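Local coordinates for metallo-beta-lactamase (Serratia marcescens, PDB 5B1U), which hydrolyses the beta-lactam ring of antibiotics, probably carbapenems among them, as a class B3 enzyme with two zinc ions in its active site, at residues S70-E75 with G149-G154; T91-A96 with R127-G132; K168-A173 with I210-H215. All coordinates share one frame; numbering follows the deposited sequence.

Contact 1: residues S70-E75 with G149-G154. With ZN (zinc ion), chain B; NA (sodium ion), chain E; HIW ((2R,4S)-2-[(1S,2R)-1-carboxy-2-hydroxypropyl]-4-[(2-{[(Z)-iminomethyl]amino}ethyl)sulfanyl]-3,4-dihydro-2H-pyrrole-5-ca rboxylic acid), chain V.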
loop_
_atom_site.group_PDB
_atom_site.type_symbol
_atom_site.label_atom_id
_atom_site.label_comp_id
_atom_site.label_asym_id
_atom_site.label_seq_id
_atom_site.Cartn_x
_atom_site.Cartn_y
_atom_site.Cartn_z
ATOM N N SER A 70 -6.498 -2.464 0.921
ATOM C CA SER A 70 -5.320 -3.074 1.543
ATOM C C SER A 70 -4.331 -3.462 0.463
ATOM O O SER A 70 -4.698 -4.144 -0.504
ATOM C CB SER A 70 -5.742 -4.299 2.342
ATOM O OG SER A 70 -4.625 -5.024 2.820
ATOM N N THR A 71 -3.090 -3.043 0.637
ATOM C CA THR A 71 -1.963 -3.598 -0.157
ATOM C C THR A 71 -1.722 -5.036 0.215
ATOM O O THR A 71 -1.929 -5.953 -0.607
ATOM C CB THR A 71 -0.651 -2.793 -0.002
ATOM O OG1 THR A 71 -0.328 -2.667 1.371
ATOM C CG2 THR A 71 -0.768 -1.431 -0.684
ATOM N N HIS A 72 -1.314 -5.278 1.449
ATOM C CA HIS A 72 -1.184 -6.627 1.911
ATOM C C HIS A 72 -1.314 -6.739 3.425
ATOM O O HIS A 72 -1.214 -5.759 4.161
ATOM C CB HIS A 72 0.118 -7.281 1.419
ATOM C CG HIS A 72 1.349 -6.811 2.121
ATOM N ND1 HIS A 72 2.100 -5.751 1.670
ATOM C CD2 HIS A 72 1.958 -7.247 3.246
ATOM C CE1 HIS A 72 3.121 -5.561 2.474
ATOM N NE2 HIS A 72 3.045 -6.430 3.453
ATOM N N SER A 73 -1.462 -7.981 3.855
ATOM C CA SER A 73 -1.979 -8.307 5.194
ATOM C C SER A 73 -0.890 -8.643 6.222
ATOM O O SER A 73 -0.804 -9.761 6.682
ATOM C CB SER A 73 -2.970 -9.467 5.042
ATOM O OG SER A 73 -2.396 -10.524 4.276
ATOM N N HIS A 74 -0.000 -7.675 6.476
ATOM C CA HIS A 74 0.945 -7.739 7.607
ATOM C C HIS A 74 0.673 -6.609 8.590
ATOM O O HIS A 74 0.081 -5.582 8.232
ATOM C CB HIS A 74 2.382 -7.651 7.123
ATOM C CG HIS A 74 2.838 -8.861 6.398
ATOM N ND1 HIS A 74 3.844 -8.812 5.474
ATOM C CD2 HIS A 74 2.394 -10.139 6.411
ATOM C CE1 HIS A 74 4.059 -10.022 4.999
ATOM N NE2 HIS A 74 3.185 -10.846 5.554
ATOM N N GLU A 75 1.133 -6.790 9.835
ATOM C CA GLU A 75 0.806 -5.837 10.899
ATOM C C GLU A 75 1.176 -4.403 10.548
ATOM O O GLU A 75 0.530 -3.461 11.041
ATOM C CB GLU A 75 1.459 -6.237 12.223
ATOM C CG GLU A 75 2.996 -6.138 12.220
ATOM C CD GLU A 75 3.690 -6.449 13.549
ATOM O OE1 GLU A 75 3.185 -6.034 14.618
ATOM O OE2 GLU A 75 4.803 -7.024 13.509
ATOM N N GLY A 149 3.583 -12.164 -4.028
ATOM C CA GLY A 149 4.950 -12.582 -3.833
ATOM C C GLY A 149 5.402 -12.399 -2.423
ATOM O O GLY A 149 5.760 -13.346 -1.727
ATOM N N HIS A 150 5.295 -11.166 -1.956
ATOM C CA HIS A 150 5.482 -10.857 -0.543
ATOM C C HIS A 150 4.318 -11.465 0.264
ATOM O O HIS A 150 4.515 -11.921 1.394
ATOM C CB HIS A 150 5.653 -9.338 -0.379
ATOM C CG HIS A 150 5.877 -8.884 1.022
ATOM N ND1 HIS A 150 7.132 -8.810 1.600
ATOM C CD2 HIS A 150 5.034 -8.259 1.879
ATOM C CE1 HIS A 150 7.021 -8.266 2.800
ATOM N NE2 HIS A 150 5.745 -8.006 3.020
ATOM N N THR A 151 3.116 -11.411 -0.308
ATOM C CA THR A 151 1.967 -12.180 0.156
ATOM C C THR A 151 1.213 -12.649 -1.096
ATOM O O THR A 151 1.324 -12.041 -2.189
ATOM C CB THR A 151 0.981 -11.359 1.024
ATOM O OG1 THR A 151 0.359 -10.347 0.224
ATOM C CG2 THR A 151 1.620 -10.740 2.269
ATOM N N GLU A 152 0.359 -13.661 -0.927
ATOM C CA GLU A 152 -0.362 -14.178 -2.067
ATOM C C GLU A 152 -1.408 -13.205 -2.590
ATOM O O GLU A 152 -1.659 -13.146 -3.798
ATOM C CB GLU A 152 -1.034 -15.500 -1.725
ATOM C CG GLU A 152 -1.497 -16.266 -2.932
ATOM C CD GLU A 152 -1.957 -17.674 -2.587
ATOM O OE1 GLU A 152 -1.763 -18.120 -1.423
ATOM O OE2 GLU A 152 -2.399 -18.361 -3.538
ATOM N N GLY A 153 -2.012 -12.428 -1.701
ATOM C CA GLY A 153 -3.087 -11.525 -2.097
ATOM C C GLY A 153 -2.675 -10.077 -2.252
ATOM O O GLY A 153 -3.544 -9.206 -2.238
ATOM N N GLY A 154 -1.382 -9.822 -2.439
ATOM C CA GLY A 154 -0.910 -8.421 -2.529
ATOM C C GLY A 154 -1.527 -7.700 -3.704
ATOM O O GLY A 154 -1.643 -8.259 -4.828
HETATM ZN ZN ZN B . 4.659 -7.119 4.553
HETATM NA NA NA E . -4.713 -6.913 -0.918
HETATM O O31 HIW V . 8.597 -4.900 2.324
HETATM C C31 HIW V . 7.941 -4.927 3.380
HETATM O O32 HIW V . 6.677 -4.563 3.365
HETATM C C3 HIW V . 8.638 -5.219 4.625
HETATM N N4 HIW V . 8.103 -5.055 5.757
HETATM C C2 HIW V . 10.011 -5.812 4.659
HETATM C C1 HIW V . 10.118 -6.172 6.142
HETATM C C5 HIW V . 9.004 -5.377 6.871
HETATM C C6 HIW V . 8.230 -6.090 7.979
HETATM C C7 HIW V . 9.105 -6.187 9.204
HETATM O O71 HIW V . 8.717 -6.815 10.170
HETATM O O72 HIW V . 10.187 -5.460 9.327
HETATM C C61 HIW V . 7.753 -7.494 7.623
HETATM O O62 HIW V . 7.351 -7.616 6.253
HETATM C C62 HIW V . 6.556 -7.887 8.491
HETATM S S21 HIW V . 11.243 -4.688 3.956
HETATM C C22 HIW V . 11.029 -3.128 4.803
HETATM C C23 HIW V . 11.575 -1.910 4.051
HETATM N N24 HIW V . 11.376 -1.939 2.610
HETATM C C25 HIW V . 12.336 -2.330 1.774
HETATM N N26 HIW V . 12.102 -2.294 0.544
HETATM O O HOH W 1 -4.267 -7.571 1.729
HETATM O O HOH W 2 5.316 -5.822 5.710
#
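His72, His74 and His150 meet at one zinc ion, each giving a ring nitrogen at 2.1 Å: His72 NE2, His74 ND1 and His150 NE2. A water, 1.9 Å from the metal through its O, is the fourth ligand and bridges to the second zinc. His150, its CG anti to the backbone N (chi1 -179°), which carries the ring to the zinc, turns its edge to a face of His72, CD2 standing 3.1 Å above that plane toward the rim, with the rings at 75°. Thr151 CG2 lies against the rings of both His72 and His74, 3.6 Å from His74 NE2, while Thr151 OG1 hydrogen-bonds to Asn98. The second shell sets each ring's rotation: the carboxylates of Asp174 and Asp111 accept hydrogen bonds from His72 ND1 and His74 NE2, and the carbonyl of Thr177 from His150 ND1. Beyond them a sodium ion joins the loops, bound by the carbonyl oxygens of Ser70, Thr71 and Gly153, and Gly154 CA makes a CA-H...O contact of 3.3 Å to Thr71 O. Three neutral nitrogen ligands probably leave the zinc Lewis acidic, which would lower the pKa of the shared water, consistent with a bridging hydroxide.

Contact 2: residues T91-A96 with R127-G132; sequences TVLAGA and RAVADG. With NA (sodium ion), chain J; SO4 (sulfate ion), chain T.
Leu93 and Arg127 pair as neighbours in a parallel ladder, and its backbone bonds come first. Arg127 N gives its hydrogen to Val92 O at 2.8 Å, Arg127 O receives Ala94 N at 3.0 Å, and Ala94 O receives Val129 N at 2.9 Å, so that Arg127 grips the residues before and after Leu93. The last bond is the most bent at its acceptor, with the donor tilted 34° from the carbonyl plane. Farther on the strands part, and a water spans the opening, accepting from Ala96 N and donating to Val129 O.

The apolar contacts lie beside this ladder. Leu93 CB meets Val129 CG1 at 3.9 Å, the two side chains crossing nearly at right angles, while its CD2 branch rests on Arg127 CB. Branched aliphatic residues suit this buried side. Thr91 sets OG1 beside the backbone N (chi1 -61°), where it binds a sodium ion, and turns CG2 to Arg127, whose methylene CG lies 3.7 Å from that Thr91 CG2. Small Ala96 and Ala128 touch at the more exposed end.

Ionic contacts occupy the other end. Arg127 bends at chi2 (-76°) and presents its guanidinium edge to a sulfate, probably from the crystallisation liquor: NH1 reaches O4 at 2.7 Å and NH2 reaches O1 at 2.9 Å, a nearly straight two-pronged grip.

Strand 126-129 forms the margin of the seven-stranded sheet. Strand 65-69 flanks 91-95 on its other side, and the crossover helix 99-104 of this beta-alpha-beta unit packs, through Leu102, on the face bearing Val92 and Ala94.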
loop_
_atom_site.group_PDB
_atom_site.type_symbol
_atom_site.label_atom_id
_atom_site.label_comp_id
_atom_site.label_asym_id
_atom_site.label_seq_id
_atom_site.Cartn_x
_atom_site.Cartn_y
_atom_site.Cartn_z
ATOM N N THR A 91 -16.057 -0.389 3.788
ATOM C CA THR A 91 -15.772 -1.740 3.338
ATOM C C THR A 91 -14.296 -1.847 3.027
ATOM O O THR A 91 -13.714 -0.935 2.420
ATOM C CB THR A 91 -16.614 -2.033 2.084
ATOM O OG1 THR A 91 -17.997 -1.932 2.457
ATOM C CG2 THR A 91 -16.329 -3.405 1.542
ATOM N N VAL A 92 -13.690 -2.953 3.465
ATOM C CA VAL A 92 -12.268 -3.239 3.233
ATOM C C VAL A 92 -12.140 -4.136 2.009
ATOM O O VAL A 92 -12.784 -5.178 1.944
ATOM C CB VAL A 92 -11.662 -3.949 4.466
ATOM C CG1 VAL A 92 -10.201 -4.285 4.255
ATOM C CG2 VAL A 92 -11.844 -3.080 5.711
ATOM N N LEU A 93 -11.294 -3.733 1.052
ATOM C CA LEU A 93 -11.093 -4.504 -0.156
ATOM C C LEU A 93 -9.683 -4.999 -0.212
ATOM O O LEU A 93 -8.741 -4.228 0.023
ATOM C CB LEU A 93 -11.401 -3.662 -1.406
ATOM C CG LEU A 93 -12.809 -3.059 -1.452
ATOM C CD1 LEU A 93 -13.006 -2.228 -2.699
ATOM C CD2 LEU A 93 -13.901 -4.120 -1.374
ATOM N N ALA A 94 -9.516 -6.231 -0.649
ATOM C CA ALA A 94 -8.205 -6.870 -0.677
ATOM C C ALA A 94 -8.138 -7.944 -1.728
ATOM O O ALA A 94 -9.164 -8.447 -2.157
ATOM C CB ALA A 94 -7.911 -7.455 0.710
ATOM N N GLY A 95 -6.931 -8.374 -2.057
ATOM C CA GLY A 95 -6.762 -9.540 -2.910
ATOM C C GLY A 95 -7.370 -10.763 -2.267
ATOM O O GLY A 95 -7.309 -10.955 -1.052
ATOM N N ALA A 96 -7.845 -11.670 -3.104
ATOM C CA ALA A 96 -8.594 -12.810 -2.643
ATOM C C ALA A 96 -7.873 -13.592 -1.580
ATOM O O ALA A 96 -8.497 -13.994 -0.593
ATOM C CB ALA A 96 -8.947 -13.709 -3.811
ATOM N N ARG A 127 -13.809 -7.765 1.785
ATOM C CA ARG A 127 -14.274 -8.310 0.514
ATOM C C ARG A 127 -13.096 -8.435 -0.443
ATOM O O ARG A 127 -12.153 -7.646 -0.424
ATOM C CB ARG A 127 -15.357 -7.427 -0.093
ATOM C CG ARG A 127 -16.455 -7.033 0.864
ATOM C CD ARG A 127 -17.416 -8.167 1.113
ATOM N NE ARG A 127 -18.444 -7.760 2.072
ATOM C CZ ARG A 127 -18.485 -8.070 3.370
ATOM N NH1 ARG A 127 -19.491 -7.623 4.133
ATOM N NH2 ARG A 127 -17.605 -8.854 3.919
ATOM N N ALA A 128 -13.189 -9.363 -1.370
ATOM C CA ALA A 128 -12.148 -9.560 -2.387
ATOM C C ALA A 128 -12.350 -8.695 -3.616
ATOM O O ALA A 128 -13.473 -8.479 -4.048
ATOM C CB ALA A 128 -12.099 -11.004 -2.808
ATOM N N VAL A 129 -11.251 -8.316 -4.236
ATOM C CA VAL A 129 -11.257 -7.742 -5.593
ATOM C C VAL A 129 -10.334 -8.607 -6.452
ATOM O O VAL A 129 -9.358 -9.172 -5.943
ATOM C CB VAL A 129 -10.750 -6.289 -5.613
ATOM C CG1 VAL A 129 -11.719 -5.386 -4.877
ATOM C CG2 VAL A 129 -9.353 -6.197 -5.015
ATOM N N ALA A 130 -10.557 -8.579 -7.754
ATOM C CA ALA A 130 -9.765 -9.358 -8.703
ATOM C C ALA A 130 -8.740 -8.469 -9.377
ATOM O O ALA A 130 -8.877 -7.249 -9.395
ATOM C CB ALA A 130 -10.697 -9.952 -9.770
ATOM N N ASP A 131 -7.742 -9.089 -9.990
ATOM C CA ASP A 131 -6.829 -8.377 -10.827
ATOM C C ASP A 131 -7.555 -7.585 -11.910
ATOM O O ASP A 131 -8.421 -8.137 -12.620
ATOM C CB ASP A 131 -5.852 -9.345 -11.462
ATOM C CG ASP A 131 -4.786 -8.635 -12.297
ATOM O OD1 ASP A 131 -4.138 -7.670 -11.845
ATOM O OD2 ASP A 131 -4.576 -9.067 -13.462
ATOM N N GLY A 132 -7.196 -6.309 -12.040
ATOM C CA GLY A 132 -7.764 -5.446 -13.065
ATOM C C GLY A 132 -9.057 -4.773 -12.678
ATOM O O GLY A 132 -9.612 -3.977 -13.439
HETATM NA NA NA J . -19.332 -0.102 4.069
HETATM S S SO4 T . -18.761 -9.007 7.586
HETATM O O1 SO4 T . -17.849 -9.750 6.709
HETATM O O2 SO4 T . -19.603 -10.095 8.205
HETATM O O3 SO4 T . -18.121 -8.212 8.655
HETATM O O4 SO4 T . -19.584 -8.090 6.832
HETATM O O HOH W 3 -7.519 -11.123 -5.976
#

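Contact 3: residues K168-A173 with I210-H215; sequences KDVVFA and IAIAAH. With ZN (zinc ion), chain C; HIW ((2R,4S)-2-[(1S,2R)-1-carboxy-2-hydroxypropyl]-4-[(2-{[(Z)-iminomethyl]amino}ethyl)sulfanyl]-3,4-dihydro-2H-pyrrole-5-ca rboxylic acid), chain V.
Val170, Phe172, Ile210 and Ile212 form an apolar patch on one face of two parallel strands. Ile212 stands at its middle, CD1 3.8 Å from Val170 CG1 and CG2 4.1 Å from Phe172 CE2. Phe172 swings its ring anti to the backbone N (chi1 -163°), which places Ile212 O over one face, offset toward the rim, and carries CE1 to 4.0 Å from Ala214 CA. Beta-branched valine and isoleucine suit extended strands, and Ile14 of strand 12-15 packs on both isoleucines. The opposite face bears Val171, Ala173, Ala211 and Ala213, where small alanines admit helix 241-260.

Five backbone bonds zip the strands, from Ile210 N to Asp169 O through to Ala214 N to Ala173 O; the straightest, Ile212 N to Val171 O, spans 2.8 Å at 173°. Past Ala214 the chain leaves the ladder and delivers His215, whose NE2 binds the second zinc at 2.1 Å alongside Asp76 and His77. O32 and N4 of the ligand and a water complete the grip, ligand C22 sitting over the centre of the imidazole. A metal-binding histidine just past the end of a strand, here the last strand of a beta-alpha-beta unit with helix 190-204, is characteristic of the metallo-beta-lactamase fold.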
loop_
_atom_site.group_PDB
_atom_site.type_symbol
_atom_site.label_atom_id
_atom_site.label_comp_id
_atom_site.label_asym_id
_atom_site.label_seq_id
_atom_site.Cartn_x
_atom_site.Cartn_y
_atom_site.Cartn_z
ATOM N N LYS A 168 -2.160 13.325 -13.380
ATOM C CA LYS A 168 -1.047 12.422 -13.181
ATOM C C LYS A 168 -1.570 11.051 -12.771
ATOM O O LYS A 168 -2.534 10.909 -12.012
ATOM C CB LYS A 168 -0.109 12.912 -12.069
ATOM C CG LYS A 168 0.469 14.296 -12.249
ATOM C CD LYS A 168 1.480 14.369 -13.351
ATOM C CE LYS A 168 2.177 15.726 -13.292
ATOM N NZ LYS A 168 2.758 16.044 -14.606
ATOM N N ASP A 169 -0.843 10.049 -13.209
ATOM C CA ASP A 169 -1.105 8.671 -12.826
ATOM C C ASP A 169 -0.371 8.369 -11.531
ATOM O O ASP A 169 0.867 8.440 -11.458
ATOM C CB ASP A 169 -0.676 7.715 -13.937
ATOM C CG ASP A 169 -1.510 7.883 -15.199
ATOM O OD1 ASP A 169 -2.731 8.053 -15.103
ATOM O OD2 ASP A 169 -0.930 7.821 -16.290
ATOM N N VAL A 170 -1.147 7.957 -10.545
ATOM C CA VAL A 170 -0.671 7.697 -9.182
ATOM C C VAL A 170 -0.723 6.191 -8.931
ATOM O O VAL A 170 -1.674 5.496 -9.307
ATOM C CB VAL A 170 -1.523 8.463 -8.142
ATOM C CG1 VAL A 170 -0.922 8.276 -6.755
ATOM C CG2 VAL A 170 -1.637 9.936 -8.481
ATOM N N VAL A 171 0.344 5.664 -8.337
ATOM C CA VAL A 171 0.438 4.241 -7.987
ATOM C C VAL A 171 0.757 4.119 -6.514
ATOM O O VAL A 171 1.732 4.723 -6.043
ATOM C CB VAL A 171 1.599 3.580 -8.768
ATOM C CG1 VAL A 171 1.778 2.122 -8.389
ATOM C CG2 VAL A 171 1.373 3.711 -10.278
ATOM N N PHE A 172 -0.081 3.393 -5.770
ATOM C CA PHE A 172 0.257 2.977 -4.407
ATOM C C PHE A 172 0.828 1.580 -4.494
ATOM O O PHE A 172 0.113 0.591 -4.742
ATOM C CB PHE A 172 -0.952 3.042 -3.488
ATOM C CG PHE A 172 -0.601 3.016 -2.011
ATOM C CD1 PHE A 172 -0.066 1.882 -1.404
ATOM C CD2 PHE A 172 -0.799 4.134 -1.225
ATOM C CE1 PHE A 172 0.212 1.855 -0.042
ATOM C CE2 PHE A 172 -0.506 4.118 0.132
ATOM C CZ PHE A 172 -0.016 2.969 0.733
ATOM N N ALA A 173 2.148 1.512 -4.381
ATOM C CA ALA A 173 2.901 0.298 -4.730
ATOM C C ALA A 173 3.003 -0.636 -3.521
ATOM O O ALA A 173 3.567 -0.271 -2.495
ATOM C CB ALA A 173 4.304 0.669 -5.184
ATOM N N ILE A 210 3.503 9.252 -10.313
ATOM C CA ILE A 210 3.760 9.428 -8.881
ATOM C C ILE A 210 3.604 8.076 -8.212
ATOM O O ILE A 210 2.522 7.494 -8.218
ATOM C CB ILE A 210 2.785 10.430 -8.243
ATOM C CG1 ILE A 210 2.937 11.834 -8.871
ATOM C CG2 ILE A 210 2.992 10.451 -6.725
ATOM C CD1 ILE A 210 1.831 12.820 -8.514
ATOM N N ALA A 211 4.685 7.557 -7.650
ATOM C CA ALA A 211 4.610 6.335 -6.895
ATOM C C ALA A 211 4.730 6.589 -5.404
ATOM O O ALA A 211 5.595 7.355 -4.946
ATOM C CB ALA A 211 5.676 5.357 -7.348
ATOM N N ILE A 212 3.821 5.991 -4.652
ATOM C CA ILE A 212 3.829 6.039 -3.202
ATOM C C ILE A 212 4.006 4.605 -2.743
ATOM O O ILE A 212 3.138 3.778 -2.944
ATOM C CB ILE A 212 2.546 6.639 -2.612
ATOM C CG1 ILE A 212 2.386 8.098 -3.115
ATOM C CG2 ILE A 212 2.584 6.537 -1.099
ATOM C CD1 ILE A 212 0.976 8.479 -3.456
ATOM N N ALA A 213 5.188 4.276 -2.216
ATOM C CA ALA A 213 5.511 2.900 -1.830
ATOM C C ALA A 213 4.951 2.641 -0.412
ATOM O O ALA A 213 4.975 3.527 0.430
ATOM C CB ALA A 213 7.022 2.679 -1.853
ATOM N N ALA A 214 4.470 1.436 -0.155
ATOM C CA ALA A 214 3.925 1.063 1.159
ATOM C C ALA A 214 4.855 1.425 2.312
ATOM O O ALA A 214 4.440 1.987 3.337
ATOM C CB ALA A 214 3.540 -0.412 1.166
ATOM N N HIS A 215 6.147 1.135 2.130
ATOM C CA HIS A 215 7.216 1.727 2.940
ATOM C C HIS A 215 7.742 2.949 2.212
ATOM O O HIS A 215 8.324 2.846 1.135
ATOM C CB HIS A 215 8.372 0.719 3.164
ATOM C CG HIS A 215 8.019 -0.397 4.089
ATOM N ND1 HIS A 215 8.117 -0.275 5.450
ATOM C CD2 HIS A 215 7.400 -1.570 3.863
ATOM C CE1 HIS A 215 7.621 -1.353 6.029
ATOM N NE2 HIS A 215 7.162 -2.152 5.079
HETATM ZN ZN ZN C . 6.062 -3.934 5.391
HETATM O O31 HIW V . 8.597 -4.900 2.324
HETATM C C31 HIW V . 7.941 -4.927 3.380
HETATM O O32 HIW V . 6.677 -4.563 3.365
HETATM C C3 HIW V . 8.638 -5.219 4.625
HETATM N N4 HIW V . 8.103 -5.055 5.757
HETATM C C2 HIW V . 10.011 -5.812 4.659
HETATM C C1 HIW V . 10.118 -6.172 6.142
HETATM C C5 HIW V . 9.004 -5.377 6.871
HETATM C C6 HIW V . 8.230 -6.090 7.979
HETATM C C7 HIW V . 9.105 -6.187 9.204
HETATM O O71 HIW V . 8.717 -6.815 10.170
HETATM O O72 HIW V . 10.187 -5.460 9.327
HETATM C C61 HIW V . 7.753 -7.494 7.623
HETATM O O62 HIW V . 7.351 -7.616 6.253
HETATM C C62 HIW V . 6.556 -7.887 8.491
HETATM S S21 HIW V . 11.243 -4.688 3.956
HETATM C C22 HIW V . 11.029 -3.128 4.803
HETATM C C23 HIW V . 11.575 -1.910 4.051
HETATM N N24 HIW V . 11.376 -1.939 2.610
HETATM C C25 HIW V . 12.336 -2.330 1.774
HETATM N N26 HIW V . 12.102 -2.294 0.544
HETATM O O HOH W 2 5.316 -5.822 5.710
#

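In the fold
From the N terminus, the chain reaches 70-75 after strand 65-69, and contact 1 closes when 149-154 returns beside it after strand 140-146. Contact 2 opens and closes within that loop, joining 91-96 to 127-132 through a helical crossover. The two touch where Ser70 N meets Leu93 O, a probable hydrogen bond that ties the start of the metal loop to the neighbouring strand 91-95. Contact 3 follows in series, closing the loop from 168-173 to 210-215 in the five-stranded sheet. It meets contact 1 through Thr71 against Phe172, and both share the ligand and a zinc-bound water. Contacts 2 and 3 remain about 11 Å apart at their nearest atoms; the active site joins the two sheets.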